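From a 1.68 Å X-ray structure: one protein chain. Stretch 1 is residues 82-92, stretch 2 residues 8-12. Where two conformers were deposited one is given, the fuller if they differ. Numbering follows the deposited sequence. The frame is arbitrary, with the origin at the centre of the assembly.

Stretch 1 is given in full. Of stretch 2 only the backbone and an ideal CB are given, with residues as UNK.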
# COMPACT_ATOMS: atom_id res chain seq x y z
N LEU B 82 -1.81 9.25 -3.87
CA LEU B 82 -2.68 9.58 -4.99
C LEU B 82 -4.14 9.65 -4.56
O LEU B 82 -4.87 10.55 -4.96
CB LEU B 82 -2.51 8.57 -6.12
CG LEU B 82 -1.24 8.79 -6.92
CD1 LEU B 82 -1.09 7.67 -7.95
CD2 LEU B 82 -1.25 10.16 -7.59
N ALA B 83 -4.57 8.70 -3.73
CA ALA B 83 -5.94 8.70 -3.23
C ALA B 83 -6.20 9.95 -2.39
O ALA B 83 -7.31 10.49 -2.38
CB ALA B 83 -6.24 7.40 -2.41
N GLN B 84 -5.20 10.35 -1.60
CA GLN B 84 -5.29 11.54 -0.77
C GLN B 84 -5.48 12.77 -1.65
O GLN B 84 -6.32 13.62 -1.36
CB GLN B 84 -4.00 11.70 0.08
CG GLN B 84 -4.04 12.89 1.03
CD GLN B 84 -2.68 13.23 1.66
OE1 GLN B 84 -1.69 12.49 1.53
NE2 GLN B 84 -2.64 14.37 2.35
N ILE B 85 -4.65 12.90 -2.70
CA ILE B 85 -4.79 14.05 -3.63
C ILE B 85 -6.17 14.05 -4.35
O ILE B 85 -6.80 15.09 -4.47
CB ILE B 85 -3.63 14.14 -4.62
CG1 ILE B 85 -2.33 14.43 -3.86
CG2 ILE B 85 -3.88 15.24 -5.70
CD1 ILE B 85 -1.09 14.12 -4.66
N ASP B 86 -6.61 12.88 -4.81
CA ASP B 86 -7.96 12.73 -5.41
C ASP B 86 -9.04 13.20 -4.43
O ASP B 86 -9.97 13.93 -4.81
CB ASP B 86 -8.21 11.26 -5.78
CG ASP B 86 -9.28 11.07 -6.87
OD1 ASP B 86 -9.47 11.97 -7.73
OD2 ASP B 86 -9.90 9.99 -6.89
N ARG B 87 -8.92 12.80 -3.16
CA ARG B 87 -9.86 13.27 -2.14
C ARG B 87 -9.87 14.80 -1.99
O ARG B 87 -10.94 15.41 -1.88
CB ARG B 87 -9.56 12.61 -0.79
CG ARG B 87 -10.47 13.06 0.33
CD ARG B 87 -11.92 12.65 0.04
NE ARG B 87 -12.84 13.11 1.06
CZ ARG B 87 -13.46 14.29 1.03
NH1 ARG B 87 -13.25 15.13 0.01
NH2 ARG B 87 -14.29 14.63 2.00
N VAL B 88 -8.68 15.41 -2.01
CA VAL B 88 -8.55 16.87 -1.91
C VAL B 88 -9.24 17.54 -3.11
O VAL B 88 -9.99 18.52 -2.93
CB VAL B 88 -7.06 17.31 -1.85
CG1 VAL B 88 -6.98 18.83 -1.94
CG2 VAL B 88 -6.40 16.83 -0.54
N ILE B 89 -9.03 17.00 -4.30
CA ILE B 89 -9.68 17.55 -5.50
C ILE B 89 -11.20 17.49 -5.39
O ILE B 89 -11.91 18.46 -5.73
CB ILE B 89 -9.19 16.87 -6.78
CG1 ILE B 89 -7.74 17.28 -7.02
CG2 ILE B 89 -10.05 17.31 -8.01
CD1 ILE B 89 -6.99 16.37 -7.98
N GLN B 90 -11.71 16.37 -4.88
CA GLN B 90 -13.15 16.21 -4.70
C GLN B 90 -13.71 17.27 -3.75
O GLN B 90 -14.89 17.62 -3.83
CB GLN B 90 -13.53 14.80 -4.20
CG GLN B 90 -13.03 13.60 -5.03
CD GLN B 90 -13.14 13.77 -6.55
OE1 GLN B 90 -14.24 13.98 -7.09
NE2 GLN B 90 -12.01 13.64 -7.25
N GLU B 91 -12.87 17.79 -2.87
CA GLU B 91 -13.27 18.79 -1.90
C GLU B 91 -13.27 20.21 -2.48
O GLU B 91 -13.93 21.10 -1.95
CB GLU B 91 -12.38 18.71 -0.65
CG GLU B 91 -12.90 19.44 0.59
CD GLU B 91 -14.11 18.79 1.25
OE1 GLU B 91 -14.57 17.71 0.80
OE2 GLU B 91 -14.62 19.38 2.22
N LEU B 92 -12.53 20.41 -3.57
CA LEU B 92 -12.39 21.73 -4.19
C LEU B 92 -13.54 21.99 -5.15
O LEU B 92 -14.27 21.05 -5.50
CB LEU B 92 -11.02 21.86 -4.90
CG LEU B 92 -9.82 21.73 -3.95
CD1 LEU B 92 -8.49 21.71 -4.73
CD2 LEU B 92 -9.81 22.85 -2.89
N UNK B 8 -8.71 21.33 8.06
CA UNK B 8 -8.51 19.87 8.08
C UNK B 8 -9.67 19.14 7.43
O UNK B 8 -10.83 19.56 7.55
CB UNK B 8 -8.33 19.37 9.52
N UNK B 9 -9.33 18.07 6.71
CA UNK B 9 -10.31 17.24 6.00
C UNK B 9 -10.09 15.80 6.48
O UNK B 9 -8.97 15.34 6.54
CB UNK B 9 -10.16 17.36 4.48
N UNK B 10 -11.16 15.11 6.87
CA UNK B 10 -11.02 13.71 7.33
C UNK B 10 -11.01 12.82 6.10
O UNK B 10 -11.76 13.04 5.16
CB UNK B 10 -12.15 13.31 8.28
N UNK B 11 -10.14 11.80 6.11
CA UNK B 11 -10.05 10.85 5.01
C UNK B 11 -9.46 9.58 5.56
O UNK B 11 -8.36 9.60 6.11
CB UNK B 11 -9.21 11.39 3.85
N UNK B 12 -10.18 8.47 5.37
CA UNK B 12 -9.67 7.13 5.72
C UNK B 12 -9.31 6.97 7.19
O UNK B 12 -8.43 6.20 7.53
CB UNK B 12 -8.44 6.81 4.87

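Positions 8 to 11 continue a strand that begins earlier in the chain, and 12 has left it; the strand crosses helix 82-91 at 124° between chain directions, with the axes 10.0 Å apart at closest approach. That spacing leaves room for one layer of side chains, and the alternation of the strand decides which positions fill it.

Position 8 has its CA-to-CB bond out of reach of the helix, and nothing of stretch 1 lies within 5.5 Å of the ideal CB. With phi/psi of -104/143 the backbone is ordinary strand, so stretch 1 leaves the choice wide, beta-favouring residues being natural. The deposited residue is Phe 8, which makes no contact with the helix and touches a crystal neighbour.

Position 9 points toward the helix. Its ideal CB stands 5.2 Å from Glu 91 CG, too far for a small residue to reach, and ahead lie the backbone at Val 88 and the side chains of Arg 87 and Glu 91. These two are already joined by a salt bridge, Arg 87 NH1 to Glu 91 OE1 at 3.0 Å, so no fresh charge is demanded. A mid-sized aliphatic chain such as leucine, isoleucine or methionine would suit, and a polar chain able to join the charged pair is conceivable. The residue is Leu 9, with chi1 t and chi2 p. Its CD1 lies over one face of the guanidinium, 3.4 Å from Arg 87 NH2, and also packs 3.5 Å from Glu 91 CD, so the leucine covers the ion pair rather than competing for it. Its CD2 comes to 4.4 Å from Val 88 CA.

Position 10 points sideways, with no atom of stretch 1 within 5.5 Å of its ideal CB. Many side chains would do, polar ones comfortably. What the helix can use here is the carbonyl O of position 10, 4.2 Å from Arg 87 NE: too long for a direct hydrogen bond, but close enough to share a water. The residue is Glu 10. Water 1 donates to Glu 10 O at 2.7 Å and accepts from Arg 87 NE at 2.7 Å, tying strand to helix through the backbone. The carboxylate makes no contact with stretch 1; its OE2 bonds to a residue next to one of the stretches.

Position 11 again points toward the helix, its ideal CB 4.1 Å from Arg 87 CG. The methylenes of Arg 87 run alongside, and beyond them the small Ala 83 leaves space beside the turn leading to Gln 84. A long, flat or flexible apolar chain fits: phenylalanine, tyrosine, methionine or leucine. Phe 11 occupies it with chi1 t. Arg 87 CB sits over one ring face, 4.0 Å from the centroid of the Phe 11 ring in a CH-pi contact, while the ring tip, CZ, reaches to 4.1 Å from Ala 83 CB.

Position 12 is out of reach of the helix. Its phi/psi of 60/28 lies in the left-handed region, which favours glycine, though asparagine can adopt it. Gly 12 is deposited.

Stretch 2 (8-12) FLEFG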
# COMPACT_ATOMS: atom_id res chain seq x y z
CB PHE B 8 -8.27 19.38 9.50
CG PHE B 8 -6.89 19.70 10.00
CD1 PHE B 8 -6.58 20.98 10.45
CD2 PHE B 8 -5.88 18.76 9.92
CE1 PHE B 8 -5.29 21.31 10.85
CE2 PHE B 8 -4.57 19.07 10.35
CZ PHE B 8 -4.29 20.36 10.83
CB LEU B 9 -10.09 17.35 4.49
CG LEU B 9 -10.94 16.54 3.51
CD1 LEU B 9 -12.40 16.95 3.66
CD2 LEU B 9 -10.48 16.76 2.08
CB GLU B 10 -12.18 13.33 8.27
CG GLU B 10 -12.09 11.90 8.91
CD GLU B 10 -12.53 10.74 8.01
OE1 GLU B 10 -13.22 10.96 6.99
OE2 GLU B 10 -12.17 9.58 8.31
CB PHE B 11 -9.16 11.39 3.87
CG PHE B 11 -8.99 10.42 2.72
CD1 PHE B 11 -10.11 9.98 2.02
CD2 PHE B 11 -7.74 9.96 2.35
CE1 PHE B 11 -9.98 9.07 0.95
CE2 PHE B 11 -7.59 9.04 1.26
CZ PHE B 11 -8.71 8.61 0.58
O HOH W 1 -13.43 11.91 3.35
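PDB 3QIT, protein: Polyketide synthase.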